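Local coordinates for De novo designed switch protein caging a hemagglutinin binder (sCageHA267_1S) (Synthetic construct, PDB 7CBC) that probably works as a biosensor switch, a designed six-helix cage that holds a hemagglutinin-binding domain until it is released, at residues E56-E59 / V60-S64; E74-D77 / A78-S82; L143-P146 / A147-R150; K175-S178 / E179-I182; I292-L295 / L296-G300. All blocks are in the same frame, centred on the assembly; numbering follows the deposited sequence.

Overall arrangement
All five contacts are local: each joins residues three to five apart along a helix or at its ends. Interactions 1 and 2 are partly buried and share helix 50-93, with centres about 27 Å apart. In both, a buried serine bonds through both N and OG to one carbonyl oxygen, but only interaction 2 has a salt bridge, a long one. Interactions 3 and 4 share helix 146-190. Interaction 3 is a surface contact at its capped start, while interaction 4, partly buried, carries two salt bridges. Interaction 5 lies on the small helix 289-298 and combines an apolar pair, a lysine-asparagine hydrogen bond and a helix-ending turn. Its nearest atoms are about 8 Å from interaction 2.

Interaction 1: residues E56-E59 / V60-S64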
loop_
_atom_site.group_PDB
_atom_site.type_symbol
_atom_site.label_atom_id
_atom_site.label_comp_id
_atom_site.label_asym_id
_atom_site.label_seq_id
_atom_site.Cartn_x
_atom_site.Cartn_y
_atom_site.Cartn_z
ATOM N N GLU A 56 -14.848 -1.164 -27.361
ATOM C CA GLU A 56 -14.221 -0.292 -26.378
ATOM C C GLU A 56 -14.262 -0.915 -24.989
ATOM O O GLU A 56 -13.345 -0.709 -24.188
ATOM C CB GLU A 56 -14.889 1.079 -26.385
ATOM C CG GLU A 56 -14.839 1.760 -27.740
ATOM C CD GLU A 56 -13.960 3.002 -27.726
ATOM O OE1 GLU A 56 -13.006 3.025 -26.919
ATOM O OE2 GLU A 56 -14.219 3.919 -28.535
ATOM N N ILE A 57 -15.314 -1.676 -24.684
ATOM C CA ILE A 57 -15.326 -2.459 -23.451
ATOM C C ILE A 57 -14.170 -3.456 -23.447
ATOM O O ILE A 57 -13.413 -3.547 -22.473
ATOM C CB ILE A 57 -16.682 -3.162 -23.266
ATOM C CG1 ILE A 57 -17.768 -2.146 -22.898
ATOM C CG2 ILE A 57 -16.592 -4.251 -22.199
ATOM C CD1 ILE A 57 -17.765 -1.738 -21.460
ATOM N N LYS A 58 -14.008 -4.209 -24.542
ATOM C CA LYS A 58 -12.897 -5.155 -24.621
ATOM C C LYS A 58 -11.554 -4.453 -24.434
ATOM O O LYS A 58 -10.657 -4.977 -23.756
ATOM C CB LYS A 58 -12.916 -5.895 -25.960
ATOM C CG LYS A 58 -11.786 -6.928 -26.105
ATOM C CD LYS A 58 -11.487 -7.279 -27.561
ATOM C CE LYS A 58 -12.758 -7.242 -28.417
ATOM N NZ LYS A 58 -12.639 -7.937 -29.736
ATOM N N GLU A 59 -11.397 -3.266 -25.026
ATOM C CA GLU A 59 -10.112 -2.592 -24.975
ATOM C C GLU A 59 -9.818 -2.040 -23.584
ATOM O O GLU A 59 -8.661 -2.025 -23.168
ATOM C CB GLU A 59 -10.052 -1.478 -26.020
ATOM C CG GLU A 59 -8.638 -0.963 -26.287
ATOM C CD GLU A 59 -8.474 0.523 -25.986
ATOM O OE1 GLU A 59 -9.456 1.158 -25.536
ATOM O OE2 GLU A 59 -7.357 1.058 -26.194
ATOM N N VAL A 60 -10.831 -1.581 -22.851
ATOM C CA VAL A 60 -10.549 -1.163 -21.486
ATOM C C VAL A 60 -10.346 -2.385 -20.598
ATOM O O VAL A 60 -9.557 -2.344 -19.647
ATOM C CB VAL A 60 -11.656 -0.236 -20.952
ATOM C CG1 VAL A 60 -12.966 -0.974 -20.851
ATOM C CG2 VAL A 60 -11.278 0.362 -19.609
ATOM N N LYS A 61 -11.005 -3.505 -20.902
ATOM C CA LYS A 61 -10.700 -4.732 -20.175
ATOM C C LYS A 61 -9.241 -5.117 -20.360
ATOM O O LYS A 61 -8.489 -5.242 -19.386
ATOM C CB LYS A 61 -11.624 -5.864 -20.621
ATOM C CG LYS A 61 -12.990 -5.820 -19.961
ATOM C CD LYS A 61 -13.814 -7.043 -20.311
ATOM C CE LYS A 61 -15.180 -6.997 -19.646
ATOM N NZ LYS A 61 -16.095 -8.044 -20.199
ATOM N N ASP A 62 -8.812 -5.286 -21.612
ATOM C CA ASP A 62 -7.419 -5.643 -21.860
ATOM C C ASP A 62 -6.468 -4.618 -21.251
ATOM O O ASP A 62 -5.444 -4.989 -20.671
ATOM C CB ASP A 62 -7.164 -5.794 -23.360
ATOM C CG ASP A 62 -7.971 -6.930 -23.983
ATOM O OD1 ASP A 62 -8.286 -7.905 -23.259
ATOM O OD2 ASP A 62 -8.292 -6.846 -25.197
ATOM N N LYS A 63 -6.796 -3.325 -21.341
ATOM C CA LYS A 63 -5.905 -2.322 -20.761
ATOM C C LYS A 63 -5.838 -2.460 -19.241
ATOM O O LYS A 63 -4.761 -2.322 -18.647
ATOM C CB LYS A 63 -6.350 -0.914 -21.159
ATOM C CG LYS A 63 -5.196 0.082 -21.391
ATOM C CD LYS A 63 -4.457 0.473 -20.090
ATOM C CE LYS A 63 -3.187 1.317 -20.346
ATOM N NZ LYS A 63 -2.673 2.076 -19.142
ATOM N N SER A 64 -6.973 -2.746 -18.599
ATOM C CA SER A 64 -6.992 -2.937 -17.152
ATOM C C SER A 64 -6.179 -4.155 -16.737
ATOM O O SER A 64 -5.439 -4.105 -15.744
ATOM C CB SER A 64 -8.431 -3.074 -16.660
ATOM O OG SER A 64 -9.145 -1.881 -16.913
#
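Asp-62 N donates to Lys-58 O over 2.8 Å. Val-60, Lys-61 and Lys-63 bond in the same way to the carbonyl oxygens four residues back, as in any alpha-helix. Val-60 O takes two donors. Ser-64 N and Ser-64 OG reach it from opposite faces of the carbonyl plane, each at 2.8 Å.

The Asp-62 carboxylate runs alongside the Lys-58 chain, and OD2 lies 3.6 Å from Lys-58 CG. The charges do not pair. Lys-58 bends at chi3 (-34°), and its NZ stays 6.4 Å from Asp-62 OD2.

Packing is carried by Val-60 and Ile-57. Val-60 places CG1 between its own backbone N and carbonyl carbon (chi1 65°), which brings this methyl within 3.1 Å of Ile-57 O. Ile-57 CG2 meets Lys-61 CE at 4.0 Å, where the extended lysine chain passes across it.

The turn sits between two long helices of the bundle. Val-60 rests on Leu-40 of helix 3-46. Ile-57 and Lys-61 touch Ile-134 of helix 99-142, and Ser-64 OG bonds to Gln-130 NE2 of that helix.

Interaction 2: residues E74-D77 / A78-S82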
loop_
_atom_site.group_PDB
_atom_site.type_symbol
_atom_site.label_atom_id
_atom_site.label_comp_id
_atom_site.label_asym_id
_atom_site.label_seq_id
_atom_site.Cartn_x
_atom_site.Cartn_y
_atom_site.Cartn_z
ATOM N N GLU A 74 5.247 -5.924 -9.902
ATOM C CA GLU A 74 5.917 -5.116 -8.882
ATOM C C GLU A 74 5.878 -5.803 -7.524
ATOM O O GLU A 74 6.834 -5.711 -6.749
ATOM C CB GLU A 74 5.278 -3.725 -8.783
ATOM C CG GLU A 74 5.360 -2.847 -10.056
ATOM C CD GLU A 74 6.629 -1.997 -10.115
ATOM O OE1 GLU A 74 7.733 -2.551 -9.910
ATOM O OE2 GLU A 74 6.523 -0.772 -10.355
ATOM N N ILE A 75 4.774 -6.481 -7.205
ATOM C CA ILE A 75 4.692 -7.199 -5.933
ATOM C C ILE A 75 5.698 -8.343 -5.902
ATOM O O ILE A 75 6.397 -8.554 -4.905
ATOM C CB ILE A 75 3.261 -7.713 -5.691
ATOM C CG1 ILE A 75 2.304 -6.551 -5.438
ATOM C CG2 ILE A 75 3.225 -8.654 -4.498
ATOM C CD1 ILE A 75 0.919 -6.996 -5.055
ATOM N N ASP A 76 5.758 -9.115 -6.986
ATOM C CA ASP A 76 6.687 -10.235 -7.073
ATOM C C ASP A 76 8.120 -9.751 -7.163
ATOM O O ASP A 76 9.029 -10.411 -6.656
ATOM C CB ASP A 76 6.336 -11.100 -8.286
ATOM C CG ASP A 76 7.380 -12.171 -8.566
ATOM O OD1 ASP A 76 7.387 -13.195 -7.838
ATOM O OD2 ASP A 76 8.186 -11.984 -9.515
ATOM N N ASP A 77 8.342 -8.608 -7.813
ATOM C CA ASP A 77 9.661 -8.002 -7.786
ATOM C C ASP A 77 10.044 -7.591 -6.369
ATOM O O ASP A 77 11.201 -7.734 -5.966
ATOM C CB ASP A 77 9.701 -6.801 -8.723
ATOM C CG ASP A 77 9.936 -7.194 -10.161
ATOM O OD1 ASP A 77 9.929 -8.411 -10.455
ATOM O OD2 ASP A 77 10.118 -6.283 -10.996
ATOM N N ALA A 78 9.077 -7.074 -5.603
ATOM C CA ALA A 78 9.317 -6.705 -4.215
ATOM C C ALA A 78 9.556 -7.927 -3.340
ATOM O O ALA A 78 10.343 -7.859 -2.387
ATOM C CB ALA A 78 8.135 -5.892 -3.679
ATOM N N ALA A 79 8.882 -9.047 -3.629
ATOM C CA ALA A 79 9.175 -10.278 -2.898
ATOM C C ALA A 79 10.618 -10.735 -3.115
ATOM O O ALA A 79 11.306 -11.114 -2.157
ATOM C CB ALA A 79 8.200 -11.375 -3.302
ATOM N N LYS A 80 11.100 -10.699 -4.363
ATOM C CA LYS A 80 12.457 -11.171 -4.641
ATOM C C LYS A 80 13.497 -10.281 -3.977
ATOM O O LYS A 80 14.503 -10.774 -3.445
ATOM C CB LYS A 80 12.701 -11.231 -6.150
ATOM C CG LYS A 80 11.910 -12.314 -6.895
ATOM C CD LYS A 80 11.677 -11.920 -8.358
ATOM C CE LYS A 80 12.077 -13.034 -9.310
ATOM N NZ LYS A 80 11.336 -14.280 -8.987
ATOM N N GLU A 81 13.280 -8.964 -4.006
ATOM C CA GLU A 81 14.202 -8.065 -3.327
ATOM C C GLU A 81 14.069 -8.169 -1.816
ATOM O O GLU A 81 15.054 -7.959 -1.096
ATOM C CB GLU A 81 13.981 -6.624 -3.787
ATOM C CG GLU A 81 14.982 -5.651 -3.184
ATOM C CD GLU A 81 14.812 -4.246 -3.690
ATOM O OE1 GLU A 81 13.797 -3.974 -4.353
ATOM O OE2 GLU A 81 15.700 -3.411 -3.433
ATOM N N SER A 82 12.872 -8.489 -1.314
ATOM C CA SER A 82 12.719 -8.738 0.118
ATOM C C SER A 82 13.588 -9.910 0.550
ATOM O O SER A 82 14.231 -9.869 1.607
ATOM C CB SER A 82 11.246 -9.006 0.463
ATOM O OG SER A 82 10.440 -7.820 0.415
#
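Asp-76 and Lys-80 face each other one turn apart and form the salt bridge of this contact. It is long: Asp-76 OD2 lies 3.9 Å from Lys-80 NZ. In Asp-76, CG points opposite the backbone N and lies beside the carbonyl carbon (chi1 171°), and the carboxylate stands up from the helix. Lys-80 starts back along the same helix and then bends at chi3 and chi4. Its CD passes 3.7 Å from Asp-76 OD2 and 3.5 Å from Asp-76 O. The two side chains cross at a slant, and the attraction is probably modest on this exposed side. Asp-77 belongs to a different pair. Its OD1 makes a salt bridge with Lys-73 of the preceding turn, and Lys-80 NZ is 6.2 Å from Asp-77 OD1.

The backbone bonds are those of a continuous alpha-helix. Ala-78, Ala-79, Lys-80 and Glu-81 donate to the oxygens of Glu-74, Ile-75, Asp-76 and Asp-77. This helix, 50-93, is part of the six-helix bundle. Glu-74 and Ala-78 touch helix 3-46, while Ile-75 and Ala-79 touch helix 99-142.

A side-chain hydrogen bond follows on the buried side. Ser-82 OG donates to Ala-78 O at 2.8 Å from above the carbonyl plane, and Ser-82 N reaches the same oxygen from the opposite face. Ser-82 OG is also bonded to Gln-112 NE2 on helix 99-142.

The two alanine methyls lie against backbone carbonyls of the previous turn. Ala-78 CB is 3.3 Å from Glu-74 O. Ala-79 CB sits 3.6 Å from Asp-76 O.

Interaction 3: residues L143-P146 / A147-R150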
loop_
_atom_site.group_PDB
_atom_site.type_symbol
_atom_site.label_atom_id
_atom_site.label_comp_id
_atom_site.label_asym_id
_atom_site.label_seq_id
_atom_site.Cartn_x
_atom_site.Cartn_y
_atom_site.Cartn_z
ATOM N N LEU A 143 -29.300 -1.500 -21.051
ATOM C CA LEU A 143 -30.571 -1.391 -20.353
ATOM C C LEU A 143 -31.119 0.024 -20.471
ATOM O O LEU A 143 -30.359 0.996 -20.516
ATOM C CB LEU A 143 -30.426 -1.774 -18.875
ATOM C CG LEU A 143 -29.859 -3.163 -18.585
ATOM C CD1 LEU A 143 -29.710 -3.384 -17.080
ATOM C CD2 LEU A 143 -30.698 -4.263 -19.221
ATOM N N TYR A 144 -32.443 0.130 -20.530
ATOM C CA TYR A 144 -33.135 1.409 -20.556
ATOM C C TYR A 144 -34.163 1.553 -19.449
ATOM O O TYR A 144 -34.449 2.684 -19.040
ATOM C CB TYR A 144 -33.835 1.615 -21.911
ATOM C CG TYR A 144 -34.778 0.489 -22.271
ATOM C CD1 TYR A 144 -34.321 -0.639 -22.948
ATOM C CD2 TYR A 144 -36.129 0.548 -21.929
ATOM C CE1 TYR A 144 -35.185 -1.673 -23.281
ATOM C CE2 TYR A 144 -36.995 -0.480 -22.251
ATOM C CZ TYR A 144 -36.518 -1.587 -22.926
ATOM O OH TYR A 144 -37.388 -2.606 -23.248
ATOM N N ASP A 145 -34.714 0.443 -18.954
ATOM C CA ASP A 145 -35.765 0.499 -17.944
ATOM C C ASP A 145 -35.176 0.895 -16.592
ATOM O O ASP A 145 -34.266 0.218 -16.093
ATOM C CB ASP A 145 -36.474 -0.845 -17.841
ATOM C CG ASP A 145 -37.837 -0.726 -17.184
ATOM O OD1 ASP A 145 -38.024 -1.256 -16.076
ATOM O OD2 ASP A 145 -38.717 -0.072 -17.781
ATOM N N PRO A 146 -35.670 1.970 -15.971
ATOM C CA PRO A 146 -35.033 2.475 -14.744
ATOM C C PRO A 146 -35.028 1.489 -13.588
ATOM O O PRO A 146 -34.230 1.658 -12.654
ATOM C CB PRO A 146 -35.862 3.720 -14.404
ATOM C CG PRO A 146 -36.509 4.120 -15.702
ATOM C CD PRO A 146 -36.761 2.842 -16.440
ATOM N N ALA A 147 -35.886 0.468 -13.611
ATOM C CA ALA A 147 -35.882 -0.509 -12.531
ATOM C C ALA A 147 -34.722 -1.483 -12.684
ATOM O O ALA A 147 -34.030 -1.803 -11.709
ATOM C CB ALA A 147 -37.210 -1.260 -12.493
ATOM N N THR A 148 -34.510 -1.981 -13.905
ATOM C CA THR A 148 -33.412 -2.911 -14.152
ATOM C C THR A 148 -32.061 -2.212 -14.094
ATOM O O THR A 148 -31.054 -2.843 -13.764
ATOM C CB THR A 148 -33.607 -3.567 -15.511
ATOM O OG1 THR A 148 -33.899 -2.539 -16.471
ATOM C CG2 THR A 148 -34.770 -4.570 -15.457
ATOM N N ILE A 149 -32.024 -0.925 -14.454
ATOM C CA ILE A 149 -30.834 -0.104 -14.271
ATOM C C ILE A 149 -30.484 -0.011 -12.794
ATOM O O ILE A 149 -29.320 -0.156 -12.395
ATOM C CB ILE A 149 -31.064 1.299 -14.863
ATOM C CG1 ILE A 149 -30.996 1.291 -16.395
ATOM C CG2 ILE A 149 -30.091 2.311 -14.248
ATOM C CD1 ILE A 149 -31.258 2.654 -16.984
ATOM N N ARG A 150 -31.488 0.238 -11.957
ATOM C CA ARG A 150 -31.219 0.399 -10.541
ATOM C C ARG A 150 -30.858 -0.934 -9.898
ATOM O O ARG A 150 -29.977 -0.993 -9.028
ATOM C CB ARG A 150 -32.420 1.034 -9.857
ATOM C CG ARG A 150 -32.423 0.800 -8.399
ATOM C CD ARG A 150 -31.497 1.809 -7.797
ATOM N NE ARG A 150 -31.625 1.867 -6.367
ATOM C CZ ARG A 150 -32.470 2.686 -5.756
ATOM N NH1 ARG A 150 -33.257 3.490 -6.477
ATOM N NH2 ARG A 150 -32.563 2.697 -4.427
HETATM O O HOH W 1 -38.810 0.900 -14.717
#
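Asp-145 O accepts a hydrogen bond from Ile-149 N at 3.0 Å, which closes the first turn of helix 146-190. Asp-145 is the N-cap. Before it the chain comes out of helix 99-142 through a loop, and the cap residue itself is extended (psi 123°). Pro-146 then takes up helical angles. Its ring nitrogen has no hydrogen to give, which suits the first turn of a helix. Arg-150 N continues the helix with a bond to Pro-146 O.

Asp-145 O has a second donor. Thr-148 OG1 reaches it at 2.8 Å because chi1 of 48° places the hydroxyl between the threonine backbone N and carbonyl carbon. The Asp-145 carboxylate reaches the first turn through a water. Its OD1 accepts from this water at 2.7 Å, and the water accepts from Ala-147 N at 3.2 Å. The carboxylate stands near the N-terminal end of the helix, where its negative charge is probably favoured. Arg-150 turns its guanidinium away to a salt bridge with Glu-154.

One apolar pair joins the loop to the new helix. Leu-143 CB packs on Ile-149 CG1 at 4.0 Å. Ile-149 CD1 lies 3.8 Å from Tyr-144 O. The other way, Leu-143 CD1 ends 3.6 Å from Thr-148 O.

Interaction 4: residues K175-S178 / E179-I182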
loop_
_atom_site.group_PDB
_atom_site.type_symbol
_atom_site.label_atom_id
_atom_site.label_comp_id
_atom_site.label_asym_id
_atom_site.label_seq_id
_atom_site.Cartn_x
_atom_site.Cartn_y
_atom_site.Cartn_z
ATOM N N LYS A 175 -2.538 -6.794 10.635
ATOM C CA LYS A 175 -2.229 -6.066 11.857
ATOM C C LYS A 175 -2.155 -7.013 13.048
ATOM O O LYS A 175 -1.164 -7.031 13.789
ATOM C CB LYS A 175 -3.272 -4.976 12.096
ATOM C CG LYS A 175 -3.061 -4.243 13.420
ATOM C CD LYS A 175 -4.005 -3.055 13.583
ATOM C CE LYS A 175 -3.712 -2.322 14.880
ATOM N NZ LYS A 175 -2.274 -1.938 14.972
ATOM N N ARG A 176 -3.191 -7.827 13.236
ATOM C CA ARG A 176 -3.226 -8.688 14.404
ATOM C C ARG A 176 -2.109 -9.722 14.379
ATOM O O ARG A 176 -1.554 -10.048 15.431
ATOM C CB ARG A 176 -4.587 -9.356 14.506
ATOM C CG ARG A 176 -5.658 -8.471 15.146
ATOM C CD ARG A 176 -6.852 -9.324 15.511
ATOM N NE ARG A 176 -6.387 -10.674 15.815
ATOM C CZ ARG A 176 -5.904 -11.050 16.994
ATOM N NH1 ARG A 176 -5.844 -10.177 17.998
ATOM N NH2 ARG A 176 -5.475 -12.297 17.163
ATOM N N GLU A 177 -1.752 -10.225 13.194
ATOM C CA GLU A 177 -0.662 -11.195 13.083
ATOM C C GLU A 177 0.714 -10.538 13.262
ATOM O O GLU A 177 1.675 -11.200 13.686
ATOM C CB GLU A 177 -0.779 -11.920 11.733
ATOM C CG GLU A 177 0.151 -13.128 11.545
ATOM C CD GLU A 177 0.073 -14.144 12.681
ATOM O OE1 GLU A 177 -1.040 -14.371 13.210
ATOM O OE2 GLU A 177 1.132 -14.719 13.043
ATOM N N SER A 178 0.831 -9.241 12.965
ATOM C CA SER A 178 2.075 -8.529 13.227
ATOM C C SER A 178 2.308 -8.371 14.724
ATOM O O SER A 178 3.428 -8.568 15.216
ATOM C CB SER A 178 2.050 -7.165 12.543
ATOM O OG SER A 178 2.221 -7.298 11.149
ATOM N N GLU A 179 1.258 -8.002 15.461
ATOM C CA GLU A 179 1.375 -7.864 16.904
ATOM C C GLU A 179 1.623 -9.209 17.569
ATOM O O GLU A 179 2.378 -9.291 18.544
ATOM C CB GLU A 179 0.124 -7.200 17.462
ATOM C CG GLU A 179 0.207 -5.696 17.359
ATOM C CD GLU A 179 -1.126 -5.035 17.132
ATOM O OE1 GLU A 179 -2.158 -5.748 17.052
ATOM O OE2 GLU A 179 -1.129 -3.788 17.030
ATOM N N ARG A 180 1.010 -10.273 17.050
ATOM C CA ARG A 180 1.227 -11.592 17.632
ATOM C C ARG A 180 2.670 -12.043 17.439
ATOM O O ARG A 180 3.260 -12.647 18.341
ATOM C CB ARG A 180 0.240 -12.601 17.040
ATOM C CG ARG A 180 0.421 -14.010 17.584
ATOM C CD ARG A 180 -0.057 -15.066 16.606
ATOM N NE ARG A 180 0.897 -15.216 15.511
ATOM C CZ ARG A 180 2.110 -15.756 15.637
ATOM N NH1 ARG A 180 2.523 -16.211 16.813
ATOM N NH2 ARG A 180 2.912 -15.837 14.580
ATOM N N ILE A 181 3.262 -11.734 16.282
ATOM C CA ILE A 181 4.678 -12.018 16.056
ATOM C C ILE A 181 5.533 -11.283 17.082
ATOM O O ILE A 181 6.443 -11.857 17.693
ATOM C CB ILE A 181 5.072 -11.629 14.619
ATOM C CG1 ILE A 181 4.565 -12.668 13.612
ATOM C CG2 ILE A 181 6.583 -11.400 14.497
ATOM C CD1 ILE A 181 4.316 -12.107 12.219
ATOM N N ILE A 182 5.237 -10.003 17.288
ATOM C CA ILE A 182 5.985 -9.199 18.240
ATOM C C ILE A 182 5.788 -9.725 19.656
ATOM O O ILE A 182 6.759 -9.978 20.376
ATOM C CB ILE A 182 5.576 -7.721 18.114
ATOM C CG1 ILE A 182 5.848 -7.235 16.690
ATOM C CG2 ILE A 182 6.356 -6.869 19.124
ATOM C CD1 ILE A 182 5.457 -5.800 16.429
#
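Arg-180 reaches back to Glu-177 in an i to i+3 salt bridge on helix 146-190. The arginine CB sits over the previous turn, 3.5 Å from Arg-176 O. CG is anti to the backbone N (chi1 179°), and CD lies 3.6 Å from Glu-177 OE1. The bend at chi3 then swings NE and the guanidinium to Glu-177. NE and NH2 both donate to Glu-177 OE2, a side-on grip by two nitrogens on one oxygen. The modelled lengths, 2.5 Å from NE and 2.6 Å from NH2, are very short and should be read with caution. OE2 lies in the guanidinium plane. NE meets it on the syn side, while NH2 comes nearly along the C-O bond. The carboxylate and guanidinium planes are 30° apart. At the tip, NH1 has a long, weak ion pair with Glu-184, and NH2 has another with Glu-110 of helix 99-142.

A second bridge, i to i+4, joins Lys-175 to Glu-179. The lysine is extended until a final bend at chi4 turns NZ to Glu-179 OE2 at 3.0 Å, from above the carboxylate plane.

The buried side faces two helices of the bundle. Ile-181 touches Leu-114 of helix 99-142, and Ile-182 touches Ala-208 of helix 195-239. Ser-178 OG bonds to Ala-174 O and Gln-211 NE2. Beside the serine, Ile-182 CG1 presses to 3.1 Å from Ser-178 O.

Interaction 5: residues I292-L295 / L296-G300; sequences IKEL and LKNAG
The Asn-298 amide and the Glu-294 carboxylate meet almost at right angles, their planes 86° apart. Asn-298 ND2 comes 3.6 Å from Glu-294 OE2. The same nitrogen lies 3.1 Å from Glu-294 O, but the angle is too poor for a hydrogen bond. Lys-297 approaches the amide from one side. Its chain bends at chi3 and chi4, and NZ donates to Asn-298 OD1 at 3.0 Å from above the amide plane. Asn-298 has CG beside its backbone N (chi1 -66°), which turns the amide back over the preceding turn.

A Schellman motif ends the helix here. At Gly-300 phi is positive (66°), a conformation glycine adopts readily. Gly-300 N bonds to Lys-297 O, and Cys-301 N bonds to Leu-296 O. Cys-301 is also held by a disulfide to Cys-275. Before this turn the helix is regular, with Leu-296, Lys-297 and Asn-298 donating to the oxygens four residues back. Ala-299 N makes the last such bond, to Leu-295 O.

Helix 289-298 belongs to a small domain of three short helices, probably the caged hemagglutinin binder. Ile-292 and Leu-296 face its inside, touching helices 274-284 and 303-315. Leu-295 and Ala-299 instead touch Thr-13 of helix 3-46, and Ala-299 O accepts from Arg-17 NE. These join the domain to the long bundle.

The Ile-292 and Leu-296 side chains run together from the same face of the helix. Ile-292 CG2 meets Leu-296 CD1 at 3.9 Å, and Leu-296 CG sits 3.1 Å from Ile-292 O.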
loop_
_atom_site.group_PDB
_atom_site.type_symbol
_atom_site.label_atom_id
_atom_site.label_comp_id
_atom_site.label_asym_id
_atom_site.label_seq_id
_atom_site.Cartn_x
_atom_site.Cartn_y
_atom_site.Cartn_z
ATOM N N ILE A 292 23.899 7.829 10.857
ATOM C CA ILE A 292 22.503 8.017 10.485
ATOM C C ILE A 292 22.381 8.309 8.995
ATOM O O ILE A 292 21.501 7.766 8.312
ATOM C CB ILE A 292 21.872 9.125 11.341
ATOM C CG1 ILE A 292 21.741 8.634 12.777
ATOM C CG2 ILE A 292 20.506 9.499 10.801
ATOM C CD1 ILE A 292 21.317 9.680 13.747
ATOM N N LYS A 293 23.263 9.157 8.459
ATOM C CA LYS A 293 23.175 9.454 7.032
ATOM C C LYS A 293 23.513 8.232 6.182
ATOM O O LYS A 293 22.936 8.055 5.103
ATOM C CB LYS A 293 24.073 10.641 6.678
ATOM C CG LYS A 293 23.650 11.942 7.366
ATOM C CD LYS A 293 24.172 13.183 6.646
ATOM C CE LYS A 293 23.117 13.782 5.710
ATOM N NZ LYS A 293 23.123 13.186 4.345
ATOM N N GLU A 294 24.422 7.369 6.653
ATOM C CA GLU A 294 24.687 6.128 5.933
ATOM C C GLU A 294 23.486 5.194 6.008
ATOM O O GLU A 294 23.185 4.471 5.050
ATOM C CB GLU A 294 25.936 5.443 6.493
ATOM C CG GLU A 294 26.471 4.307 5.614
ATOM C CD GLU A 294 27.236 3.249 6.398
ATOM O OE1 GLU A 294 27.866 3.596 7.424
ATOM O OE2 GLU A 294 27.207 2.064 5.985
ATOM N N LEU A 295 22.787 5.197 7.146
ATOM C CA LEU A 295 21.629 4.334 7.294
ATOM C C LEU A 295 20.489 4.799 6.395
ATOM O O LEU A 295 19.816 3.978 5.764
ATOM C CB LEU A 295 21.198 4.308 8.754
ATOM C CG LEU A 295 19.924 3.573 9.156
ATOM C CD1 LEU A 295 20.163 2.061 9.300
ATOM C CD2 LEU A 295 19.422 4.148 10.460
ATOM N N LEU A 296 20.271 6.114 6.316
ATOM C CA LEU A 296 19.183 6.646 5.498
ATOM C C LEU A 296 19.485 6.490 4.011
ATOM O O LEU A 296 18.586 6.182 3.221
ATOM C CB LEU A 296 18.933 8.116 5.852
ATOM C CG LEU A 296 18.641 8.465 7.320
ATOM C CD1 LEU A 296 18.507 9.960 7.529
ATOM C CD2 LEU A 296 17.412 7.769 7.846
ATOM N N LYS A 297 20.745 6.700 3.610
ATOM C CA LYS A 297 21.115 6.544 2.205
ATOM C C LYS A 297 20.892 5.108 1.749
ATOM O O LYS A 297 20.310 4.861 0.688
ATOM C CB LYS A 297 22.575 6.967 1.998
ATOM C CG LYS A 297 23.193 6.521 0.669
ATOM C CD LYS A 297 24.677 6.902 0.556
ATOM C CE LYS A 297 25.553 6.216 1.622
ATOM N NZ LYS A 297 25.818 4.758 1.373
ATOM N N ASN A 298 21.327 4.144 2.562
ATOM C CA ASN A 298 21.140 2.735 2.234
ATOM C C ASN A 298 19.687 2.307 2.343
ATOM O O ASN A 298 19.314 1.274 1.774
ATOM C CB ASN A 298 21.998 1.856 3.148
ATOM C CG ASN A 298 23.479 2.064 2.927
ATOM O OD1 ASN A 298 23.908 2.451 1.837
ATOM N ND2 ASN A 298 24.271 1.804 3.958
ATOM N N ALA A 299 18.876 3.050 3.097
ATOM C CA ALA A 299 17.436 2.836 3.152
ATOM C C ALA A 299 16.694 3.624 2.072
ATOM O O ALA A 299 15.512 3.970 2.246
ATOM C CB ALA A 299 16.909 3.191 4.541
ATOM N N GLY A 300 17.362 3.927 0.962
ATOM C CA GLY A 300 16.721 4.589 -0.162
ATOM C C GLY A 300 16.252 6.009 0.066
ATOM O O GLY A 300 15.468 6.516 -0.741
#